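Local coordinates for putative epoxide hydrolase protein (Klebsiella pneumoniae subsp. pneumoniae, PDB 5BOV), which is probably an alpha/beta-fold hydrolase acting on epoxides or on ester substrates such as monoacylglycerols, at residues 274-279 and 294-299; 134-139 and 241-246; 6-11 and 50-55; 91-96 and 124-129. All coordinates share one frame; numbering follows the deposited sequence.

Contact 1: 274-279 and 294-299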
# COMPACT_ATOMS: atom_id res chain seq x y z
N GLU A 274 8.52 16.97 -4.68
CA GLU A 274 8.09 17.85 -3.60
C GLU A 274 7.76 16.98 -2.41
O GLU A 274 7.19 15.88 -2.60
CB GLU A 274 6.86 18.61 -4.05
CG GLU A 274 6.42 19.64 -3.04
CD GLU A 274 5.11 20.36 -3.36
OE1 GLU A 274 4.72 20.38 -4.52
OE2 GLU A 274 4.54 20.90 -2.39
N HIS A 275 8.14 17.44 -1.25
CA HIS A 275 7.72 16.82 -0.01
C HIS A 275 6.70 17.70 0.72
O HIS A 275 6.90 18.92 0.82
CB HIS A 275 8.89 16.57 0.96
CG HIS A 275 8.41 15.95 2.23
ND1 HIS A 275 7.92 14.67 2.29
CD2 HIS A 275 8.23 16.48 3.47
CE1 HIS A 275 7.44 14.42 3.47
NE2 HIS A 275 7.61 15.52 4.22
N ARG A 276 5.66 17.10 1.28
CA ARG A 276 4.65 17.84 2.08
C ARG A 276 4.39 17.19 3.40
O ARG A 276 3.99 16.02 3.48
CB ARG A 276 3.28 17.91 1.41
CG ARG A 276 3.34 18.60 0.13
CD ARG A 276 1.98 18.72 -0.49
NE ARG A 276 2.19 19.42 -1.70
CZ ARG A 276 1.26 19.56 -2.60
NH1 ARG A 276 0.02 19.06 -2.43
NH2 ARG A 276 1.59 20.23 -3.68
N ASP A 277 4.60 17.98 4.45
CA ASP A 277 4.20 17.59 5.79
C ASP A 277 2.78 18.01 5.90
O ASP A 277 2.47 19.25 5.78
CB ASP A 277 5.10 18.24 6.86
CG ASP A 277 6.50 17.63 6.90
OD1 ASP A 277 6.63 16.38 6.78
OD2 ASP A 277 7.49 18.37 6.82
N LEU A 278 1.90 17.11 6.24
CA LEU A 278 0.51 17.46 6.41
C LEU A 278 0.26 17.95 7.85
O LEU A 278 0.48 17.21 8.76
CB LEU A 278 -0.38 16.29 6.13
CG LEU A 278 -0.26 15.73 4.70
CD1 LEU A 278 -1.15 14.51 4.54
CD2 LEU A 278 -0.60 16.78 3.66
N PRO A 279 -0.25 19.15 8.02
CA PRO A 279 -0.51 19.59 9.44
C PRO A 279 -1.69 18.83 10.04
O PRO A 279 -2.59 18.46 9.26
CB PRO A 279 -0.85 21.05 9.28
CG PRO A 279 -1.43 21.19 7.91
CD PRO A 279 -0.79 20.08 7.04
N PHE A 294 -5.09 14.67 0.50
CA PHE A 294 -4.56 13.61 -0.33
C PHE A 294 -4.97 13.81 -1.80
O PHE A 294 -4.12 13.64 -2.71
CB PHE A 294 -5.03 12.25 0.18
CG PHE A 294 -4.26 11.13 -0.39
CD1 PHE A 294 -4.62 10.51 -1.56
CD2 PHE A 294 -3.15 10.65 0.30
CE1 PHE A 294 -3.89 9.46 -2.07
CE2 PHE A 294 -2.42 9.60 -0.23
CZ PHE A 294 -2.80 9.03 -1.41
N VAL A 295 -6.23 14.11 -2.03
CA VAL A 295 -6.67 14.47 -3.36
C VAL A 295 -5.80 15.61 -3.97
O VAL A 295 -5.38 15.49 -5.13
CB VAL A 295 -8.14 14.89 -3.34
CG1 VAL A 295 -8.57 15.49 -4.69
CG2 VAL A 295 -9.03 13.73 -3.02
N GLN A 296 -5.56 16.64 -3.21
CA GLN A 296 -4.72 17.77 -3.69
C GLN A 296 -3.34 17.28 -4.10
O GLN A 296 -2.77 17.69 -5.11
CB GLN A 296 -4.60 18.90 -2.67
CG GLN A 296 -4.00 20.19 -3.26
CD GLN A 296 -4.88 20.81 -4.30
OE1 GLN A 296 -6.08 21.11 -4.05
NE2 GLN A 296 -4.37 20.96 -5.53
N ALA A 297 -2.77 16.39 -3.28
CA ALA A 297 -1.49 15.80 -3.64
C ALA A 297 -1.48 15.00 -4.95
O ALA A 297 -0.54 15.10 -5.75
CB ALA A 297 -0.97 14.93 -2.50
N VAL A 298 -2.52 14.24 -5.19
CA VAL A 298 -2.61 13.46 -6.44
C VAL A 298 -2.76 14.41 -7.63
O VAL A 298 -2.06 14.24 -8.61
CB VAL A 298 -3.81 12.45 -6.41
CG1 VAL A 298 -4.04 11.82 -7.76
CG2 VAL A 298 -3.57 11.35 -5.35
N VAL A 299 -3.61 15.42 -7.49
CA VAL A 299 -3.80 16.40 -8.59
C VAL A 299 -2.44 17.14 -8.86
O VAL A 299 -2.02 17.29 -10.02
CB VAL A 299 -4.87 17.43 -8.24
CG1 VAL A 299 -4.84 18.57 -9.22
CG2 VAL A 299 -6.23 16.73 -8.18
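Arg-276 reaches from strand 273-278 to helix 291-303 and lays its guanidinium obliquely beside the backbone at Ala-297, NH1 standing 3.8 Å from Ala-297 CA. The same nitrogen lies 4.1 Å from Gln-296 O, with no hydrogen bond between them, so the crossing itself is made by van der Waals contact. The chain runs extended from CG to NE, which carries the charged end across the gap to the helix.

Within the strand, Glu-274 projects on the same side and takes the NE of Arg-276 in a salt bridge, OE2 to NE 2.9 Å, at an N-H...O angle of 166°. OE2 lies in the guanidinium plane but is itself met from above the carboxylate plane, 64° out of it, which means the two flat groups are turned steeply against each other. Beyond the contact, Asp-300 of the helix forms a second salt bridge with NH2 of Arg-276 and also accepts a hydrogen bond from Gln-296 NE2. With a carboxylate from the edge strand and another from the last helix, the arginine should remain positively charged, and its electrostatic link between strand and helix runs through Asp-300.

Contact 2: 134-139 and 241-246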
# COMPACT_ATOMS: atom_id res chain seq x y z
N SER A 134 5.11 8.62 3.36
CA SER A 134 6.32 8.21 4.13
C SER A 134 7.55 7.97 3.28
O SER A 134 8.51 7.40 3.77
CB SER A 134 6.04 7.06 5.12
OG SER A 134 4.98 7.44 5.99
N GLY A 135 7.54 8.42 2.02
CA GLY A 135 8.75 8.50 1.26
C GLY A 135 9.10 7.23 0.50
O GLY A 135 8.31 6.69 -0.23
N TYR A 136 10.37 6.87 0.60
CA TYR A 136 10.92 5.78 -0.21
C TYR A 136 10.88 4.55 0.69
O TYR A 136 11.65 4.43 1.66
CB TYR A 136 12.37 6.08 -0.61
CG TYR A 136 13.02 5.04 -1.52
CD1 TYR A 136 12.89 5.13 -2.91
CD2 TYR A 136 13.81 4.05 -0.99
CE1 TYR A 136 13.51 4.23 -3.75
CE2 TYR A 136 14.46 3.13 -1.83
CZ TYR A 136 14.32 3.23 -3.19
OH TYR A 136 14.95 2.29 -3.99
N LEU A 137 10.03 3.59 0.35
CA LEU A 137 9.78 2.43 1.20
C LEU A 137 10.29 1.11 0.62
O LEU A 137 10.02 0.09 1.21
CB LEU A 137 8.30 2.31 1.50
CG LEU A 137 7.72 3.45 2.32
CD1 LEU A 137 6.35 3.14 2.83
CD2 LEU A 137 8.63 3.82 3.46
N ILE A 138 11.10 1.15 -0.42
CA ILE A 138 11.75 -0.00 -0.93
C ILE A 138 12.90 -0.35 0.04
O ILE A 138 13.73 0.52 0.35
CB ILE A 138 12.32 0.27 -2.32
CG1 ILE A 138 11.16 0.42 -3.33
CG2 ILE A 138 13.21 -0.90 -2.80
CD1 ILE A 138 11.56 0.95 -4.67
N SER A 139 13.04 -1.63 0.36
CA SER A 139 14.19 -2.05 1.12
C SER A 139 14.55 -3.47 0.70
O SER A 139 14.21 -3.93 -0.40
CB SER A 139 13.85 -1.99 2.60
OG SER A 139 15.03 -2.10 3.41
N PRO A 241 17.21 1.28 -5.97
CA PRO A 241 17.20 2.13 -7.13
C PRO A 241 16.37 3.41 -6.92
O PRO A 241 15.33 3.36 -6.32
CB PRO A 241 16.55 1.25 -8.19
CG PRO A 241 15.65 0.38 -7.41
CD PRO A 241 16.46 0.05 -6.21
N PRO A 242 16.79 4.52 -7.49
CA PRO A 242 16.01 5.72 -7.31
C PRO A 242 14.78 5.74 -8.20
O PRO A 242 14.69 4.96 -9.16
CB PRO A 242 16.98 6.81 -7.76
CG PRO A 242 17.87 6.15 -8.75
CD PRO A 242 18.10 4.79 -8.14
N ILE A 243 13.80 6.55 -7.80
CA ILE A 243 12.58 6.71 -8.60
C ILE A 243 12.75 7.97 -9.42
O ILE A 243 13.02 9.08 -8.90
CB ILE A 243 11.39 6.78 -7.65
CG1 ILE A 243 11.15 5.34 -7.13
CG2 ILE A 243 10.17 7.28 -8.39
CD1 ILE A 243 10.31 5.24 -5.93
N THR A 244 12.53 7.83 -10.72
CA THR A 244 12.81 8.89 -11.67
C THR A 244 11.57 9.72 -12.06
O THR A 244 11.66 10.75 -12.73
CB THR A 244 13.40 8.29 -12.99
OG1 THR A 244 12.43 7.47 -13.64
CG2 THR A 244 14.67 7.54 -12.71
N VAL A 245 10.35 9.22 -11.69
CA VAL A 245 9.12 9.85 -12.11
C VAL A 245 8.73 10.97 -11.16
O VAL A 245 9.18 11.01 -10.00
CB VAL A 245 7.95 8.85 -12.22
CG1 VAL A 245 8.39 7.64 -13.08
CG2 VAL A 245 7.45 8.38 -10.89
N PRO A 246 7.95 11.93 -11.63
CA PRO A 246 7.53 13.02 -10.72
C PRO A 246 6.82 12.46 -9.47
O PRO A 246 5.92 11.69 -9.60
CB PRO A 246 6.56 13.87 -11.58
CG PRO A 246 7.00 13.58 -12.95
CD PRO A 246 7.40 12.14 -12.99
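Tyr-136 sends its hydroxyl across to the loop before strand 247-252 and donates a short hydrogen bond to the carbonyl of Pro-241, OH to O 2.6 Å. This is the tight part of the contact. The carbonyl oxygen lies at the edge of the phenol, near the ring plane, while the hydroxyl approaches the carbonyl from above its plane, 39° out, at a C=O...donor angle of 126°. The proline ring crowds the same hydroxyl: Pro-241 CD is 3.5 Å from Tyr-136 OH. The amide nitrogen of Pro-241, 3.2 Å from Tyr-136 OH, carries no hydrogen and forms no bond with it.

Further back along the ring the fit is looser. Ile-243 CD1 meets Tyr-136 CD1 at 4.0 Å and is equally far from CE1, and the two side chains cross obliquely. CG1 of the isoleucine is anti to its carbonyl carbon (chi1 -74°), and the extended chi2 then delivers the terminal methyl to the ring. Ile-138 CD1 stays 4.6 Å from Ile-243 CD1, and Ile-138 also packs on Asp-117 and Ile-118 of helix 111-122. On the outer side, Pro-242 turns away and is exposed.

The loop leaving the C-terminal end of strand 127-133 here meets the loop entering the N-terminal end of its parallel neighbour 247-252. From the chain ahead of strand 273-278, Lys-268 makes a cation-pi contact with Tyr-136, and Lys-268 and Thr-270 form backbone hydrogen bonds with Ile-243. A buried phenol thus has its polar end satisfied by a backbone carbonyl, while the lysine charge may draw on its pi cloud.

Contact 3: 6-11 and 50-55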
# COMPACT_ATOMS: atom_id res chain seq x y z
N GLY A 6 -23.72 5.25 -4.73
CA GLY A 6 -23.30 3.90 -4.40
C GLY A 6 -22.09 3.46 -5.18
O GLY A 6 -21.78 2.26 -5.21
N ALA A 7 -21.43 4.36 -5.91
CA ALA A 7 -20.51 3.83 -6.95
C ALA A 7 -19.31 3.10 -6.39
O ALA A 7 -18.77 2.17 -7.02
CB ALA A 7 -19.97 4.96 -7.86
N PHE A 8 -18.86 3.62 -5.25
CA PHE A 8 -17.63 3.04 -4.65
C PHE A 8 -17.94 1.69 -4.06
O PHE A 8 -17.00 0.92 -3.82
CB PHE A 8 -17.10 3.96 -3.55
CG PHE A 8 -15.71 3.62 -3.13
CD1 PHE A 8 -14.60 4.05 -3.87
CD2 PHE A 8 -15.50 2.82 -2.01
CE1 PHE A 8 -13.32 3.70 -3.52
CE2 PHE A 8 -14.22 2.49 -1.69
CZ PHE A 8 -13.15 2.91 -2.44
N ASP A 9 -19.21 1.32 -3.87
CA ASP A 9 -19.56 0.01 -3.43
C ASP A 9 -19.80 -1.05 -4.54
O ASP A 9 -20.14 -2.19 -4.21
CB ASP A 9 -20.72 0.06 -2.47
CG ASP A 9 -20.34 0.71 -1.14
OD1 ASP A 9 -19.14 0.69 -0.75
OD2 ASP A 9 -21.29 1.29 -0.53
N LYS A 10 -19.55 -0.71 -5.81
CA LYS A 10 -19.66 -1.67 -6.89
C LYS A 10 -18.26 -2.21 -7.11
O LYS A 10 -17.42 -1.52 -7.59
CB LYS A 10 -20.26 -1.02 -8.14
CG LYS A 10 -21.71 -0.67 -7.91
CD LYS A 10 -22.27 0.13 -9.10
CE LYS A 10 -23.78 0.22 -8.98
NZ LYS A 10 -24.13 1.33 -8.06
N ILE A 11 -18.03 -3.43 -6.64
CA ILE A 11 -16.74 -4.08 -6.73
C ILE A 11 -16.67 -4.91 -7.98
O ILE A 11 -17.52 -5.74 -8.24
CB ILE A 11 -16.48 -4.98 -5.54
CG1 ILE A 11 -16.68 -4.17 -4.24
CG2 ILE A 11 -15.08 -5.52 -5.60
CD1 ILE A 11 -15.87 -2.89 -4.16
N VAL A 50 -11.48 9.85 -1.23
CA VAL A 50 -10.53 10.31 -2.24
C VAL A 50 -10.97 9.96 -3.64
O VAL A 50 -10.92 10.81 -4.56
CB VAL A 50 -9.13 9.69 -1.98
CG1 VAL A 50 -8.17 9.90 -3.14
CG2 VAL A 50 -8.56 10.20 -0.68
N ALA A 51 -11.40 8.71 -3.86
CA ALA A 51 -11.66 8.27 -5.21
C ALA A 51 -12.84 9.00 -5.89
O ALA A 51 -12.68 9.48 -7.01
CB ALA A 51 -11.83 6.73 -5.23
N PRO A 52 -14.00 9.19 -5.21
CA PRO A 52 -15.05 9.86 -5.91
C PRO A 52 -14.71 11.32 -6.14
O PRO A 52 -15.18 11.88 -7.13
CB PRO A 52 -16.27 9.72 -4.98
CG PRO A 52 -15.96 8.56 -4.10
CD PRO A 52 -14.50 8.46 -4.02
N ALA A 53 -13.91 11.92 -5.26
CA ALA A 53 -13.51 13.31 -5.46
C ALA A 53 -12.65 13.43 -6.71
O ALA A 53 -12.83 14.36 -7.53
CB ALA A 53 -12.70 13.83 -4.27
N LEU A 54 -11.73 12.53 -6.91
CA LEU A 54 -10.91 12.50 -8.16
C LEU A 54 -11.77 12.21 -9.38
O LEU A 54 -11.57 12.82 -10.46
CB LEU A 54 -9.82 11.49 -8.02
CG LEU A 54 -8.66 11.86 -7.10
CD1 LEU A 54 -7.78 10.68 -6.79
CD2 LEU A 54 -7.80 12.97 -7.68
N ALA A 55 -12.68 11.26 -9.25
CA ALA A 55 -13.58 10.96 -10.36
C ALA A 55 -14.39 12.15 -10.83
O ALA A 55 -14.55 12.39 -12.04
CB ALA A 55 -14.52 9.81 -10.02
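Phe-8 packs its ring against the first turn of helix 50-56, where CE1 lies 3.8 Å from Ala-51 CB. The neighbouring ring atom, CD1, is 4.1 Å from the same methyl, so Ala-51 meets two adjacent ring carbons at similar range. Pro-52 adds a more distant touch, its CD 4.4 Å from Phe-8 CD1. Both partners approach the ring obliquely, and the contact is purely apolar, with no hydrogen bond passing between the segments.

What aims the ring is a short 3-10 turn, 7-9. Its backbone bonds are Asp-9 N to Gly-6 O at 3.0 Å and Lys-10 N to Ala-7 O at 3.2 Å. From that turn CG of Phe-8 leaves anti to the backbone nitrogen (chi1 -166°), which directs the phenyl group into the space between turn and helix. The closest alpha carbons, those of Phe-8 and Pro-52, remain 7.4 Å apart, a gap filled by the phenyl group.

In terms of the alpha/beta hydrolase fold, this joins the segment leading into the edge strand 12-16 to a helix flanking the central sheet. The next shell confirms the placing: Phe-8 also touches Val-24 of strand 19-26, together with Gln-45 and Ala-48 ahead of the helix, while Ala-51 rests on Ile-26 and on Val-61 and Val-63 of strand 59-74. On the helix side, Ala-55 N bonds to Ala-51 O at 2.9 Å, setting the methyl of Ala-51 in a regular helical turn. Near the start of the modelled chain, Asp-4 pairs with Lys-10 in a salt bridge and accepts a hydrogen bond from Gly-6 N.

Contact 4: 91-96 and 124-129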
# COMPACT_ATOMS: atom_id res chain seq x y z
N ASP A 91 1.56 -7.82 -9.25
CA ASP A 91 0.11 -7.91 -9.27
C ASP A 91 -0.48 -6.61 -9.93
O ASP A 91 -1.42 -6.65 -10.74
CB ASP A 91 -0.51 -7.98 -7.89
CG ASP A 91 -0.19 -9.26 -7.11
OD1 ASP A 91 0.02 -10.33 -7.77
OD2 ASP A 91 -0.27 -9.17 -5.86
N ILE A 92 0.07 -5.47 -9.56
CA ILE A 92 -0.44 -4.21 -10.07
C ILE A 92 -0.17 -4.03 -11.55
O ILE A 92 -1.01 -3.52 -12.32
CB ILE A 92 0.02 -2.98 -9.20
CG1 ILE A 92 -0.49 -3.14 -7.77
CG2 ILE A 92 -0.40 -1.66 -9.83
CD1 ILE A 92 -1.97 -3.50 -7.59
N VAL A 93 1.01 -4.45 -12.00
CA VAL A 93 1.35 -4.39 -13.41
C VAL A 93 0.40 -5.35 -14.19
O VAL A 93 -0.10 -4.98 -15.25
CB VAL A 93 2.81 -4.72 -13.72
CG1 VAL A 93 3.07 -4.79 -15.23
CG2 VAL A 93 3.68 -3.68 -13.09
N HIS A 94 0.16 -6.56 -13.67
CA HIS A 94 -0.79 -7.46 -14.31
C HIS A 94 -2.20 -6.86 -14.35
O HIS A 94 -2.94 -7.02 -15.36
CB HIS A 94 -0.86 -8.80 -13.56
CG HIS A 94 0.35 -9.64 -13.77
ND1 HIS A 94 0.82 -10.01 -15.02
CD2 HIS A 94 1.11 -10.29 -12.86
CE1 HIS A 94 1.90 -10.78 -14.85
NE2 HIS A 94 2.09 -10.96 -13.56
N LEU A 95 -2.58 -6.14 -13.29
CA LEU A 95 -3.91 -5.45 -13.31
C LEU A 95 -3.94 -4.39 -14.38
O LEU A 95 -4.96 -4.26 -15.12
CB LEU A 95 -4.17 -4.80 -11.93
CG LEU A 95 -5.44 -4.02 -11.76
CD1 LEU A 95 -6.67 -4.90 -11.94
CD2 LEU A 95 -5.46 -3.32 -10.39
N MSE A 96 -2.88 -3.60 -14.50
CA MSE A 96 -2.80 -2.53 -15.52
C MSE A 96 -2.92 -3.15 -16.88
O MSE A 96 -3.72 -2.69 -17.75
CB MSE A 96 -1.51 -1.72 -15.36
CG MSE A 96 -1.62 -0.76 -14.15
SE MSE A 96 0.13 0.11 -13.94
CE MSE A 96 -0.20 1.35 -15.34
N PRO A 124 9.21 2.35 -14.81
CA PRO A 124 8.86 3.76 -14.79
C PRO A 124 7.94 4.23 -15.95
O PRO A 124 7.15 5.18 -15.77
CB PRO A 124 10.20 4.47 -14.87
CG PRO A 124 11.14 3.44 -15.44
CD PRO A 124 10.67 2.16 -14.85
N GLN A 125 8.02 3.57 -17.12
CA GLN A 125 7.17 3.97 -18.24
C GLN A 125 5.68 3.80 -17.92
O GLN A 125 4.83 4.41 -18.57
CB GLN A 125 7.48 3.18 -19.54
CG GLN A 125 8.81 3.51 -20.08
CD GLN A 125 9.19 2.68 -21.35
OE1 GLN A 125 8.33 2.29 -22.18
NE2 GLN A 125 10.46 2.43 -21.49
N ARG A 126 5.36 2.96 -16.94
CA ARG A 126 3.97 2.70 -16.57
C ARG A 126 3.45 3.71 -15.55
O ARG A 126 2.27 3.71 -15.19
CB ARG A 126 3.81 1.33 -15.94
CG ARG A 126 4.29 0.11 -16.77
CD ARG A 126 3.75 0.04 -18.16
NE ARG A 126 2.34 -0.28 -18.26
CZ ARG A 126 1.81 -1.51 -18.30
NH1 ARG A 126 2.53 -2.60 -18.14
NH2 ARG A 126 0.48 -1.61 -18.41
N VAL A 127 4.34 4.53 -14.99
CA VAL A 127 3.98 5.43 -13.87
C VAL A 127 4.14 6.89 -14.28
O VAL A 127 5.25 7.42 -14.46
CB VAL A 127 4.77 5.14 -12.59
CG1 VAL A 127 4.24 6.03 -11.45
CG2 VAL A 127 4.65 3.67 -12.22
N LYS A 128 3.02 7.58 -14.49
CA LYS A 128 3.08 8.99 -14.85
C LYS A 128 3.62 9.87 -13.72
O LYS A 128 4.44 10.77 -13.96
CB LYS A 128 1.68 9.44 -15.34
CG LYS A 128 1.59 10.86 -15.76
CD LYS A 128 0.16 11.17 -16.27
CE LYS A 128 0.16 12.56 -16.83
NZ LYS A 128 0.18 13.60 -15.79
N SER A 129 3.08 9.70 -12.51
CA SER A 129 3.56 10.39 -11.34
C SER A 129 3.17 9.53 -10.15
O SER A 129 2.38 8.59 -10.29
CB SER A 129 2.95 11.75 -11.21
OG SER A 129 1.52 11.69 -10.95
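Val-93 and Arg-126 hold the closest alpha carbons, 8.2 Å apart, where helix 85-98 passes the turn that enters strand 127-133. Segment 91-96 is regular helix, with Met-96 N bonded to Ile-92 O at 2.9 Å. On the other segment, residues 124-126 form a 3-10 turn closed by Val-127 N to Pro-124 O at 3.0 Å, after which the chain enters the strand.

Arg-126 fills the gap between these backbones. Its chain is folded at chi2 (-52°) and chi3 (-70°), which swings the guanidinium round to the helix. NH1 lies 3.7 Å from Val-93 CG1 and the two side chains cross at about a right angle; NH2 lies 3.6 Å from Met-96 CB. Both helix residues meet the planar group obliquely. Met-96, a selenomethionine here, slides past the arginine in the opposite direction, and its bent end brings CE to 3.4 Å from the carbonyl oxygen of Arg-126 and 4.1 Å from Arg-126 CB. None of these touches is a hydrogen bond.

The polar bonds of the arginine go to the end of the helix and the connection after it: NH1 in a salt bridge to Asp-97 of the helix, NH2 and NE to the carbonyls of Ile-101 and Arg-102. All three nitrogens are therefore engaged, which fixes the rotation of the guanidinium while Val-93 and Met-96 pack against it. Met-96 continues inward to Ile-35 and Ala-104 of neighbouring strands. Such packing of a helix beside parallel strands 32-37, 104-108 and 127-133 belongs to the layered core of the alpha/beta hydrolase fold.

Along the chain, contact 3 closes first, then contact 4, contact 2 and contact 1. All lie on or beside one mixed eight-stranded sheet. Contact 3 is near its N-terminal edge strand, 12-16, and contact 1 uses the other edge strand, 273-278, yet their centres are only 20 Å apart because helices 50-56 and 291-303 pack together, Val-295 CG2 lying 3.9 Å from Ala-53 CB. Contacts 2 and 4, with centres 14 Å apart, meet where Val-245 and Pro-246 press on residues 124-129. Contacts 2 and 3 are farthest apart, about 28 Å between centres. The helix junction joins early and late chain in the hydrolase core; the largely helical stretch between strands 127-133 and 247-252 probably forms a cap.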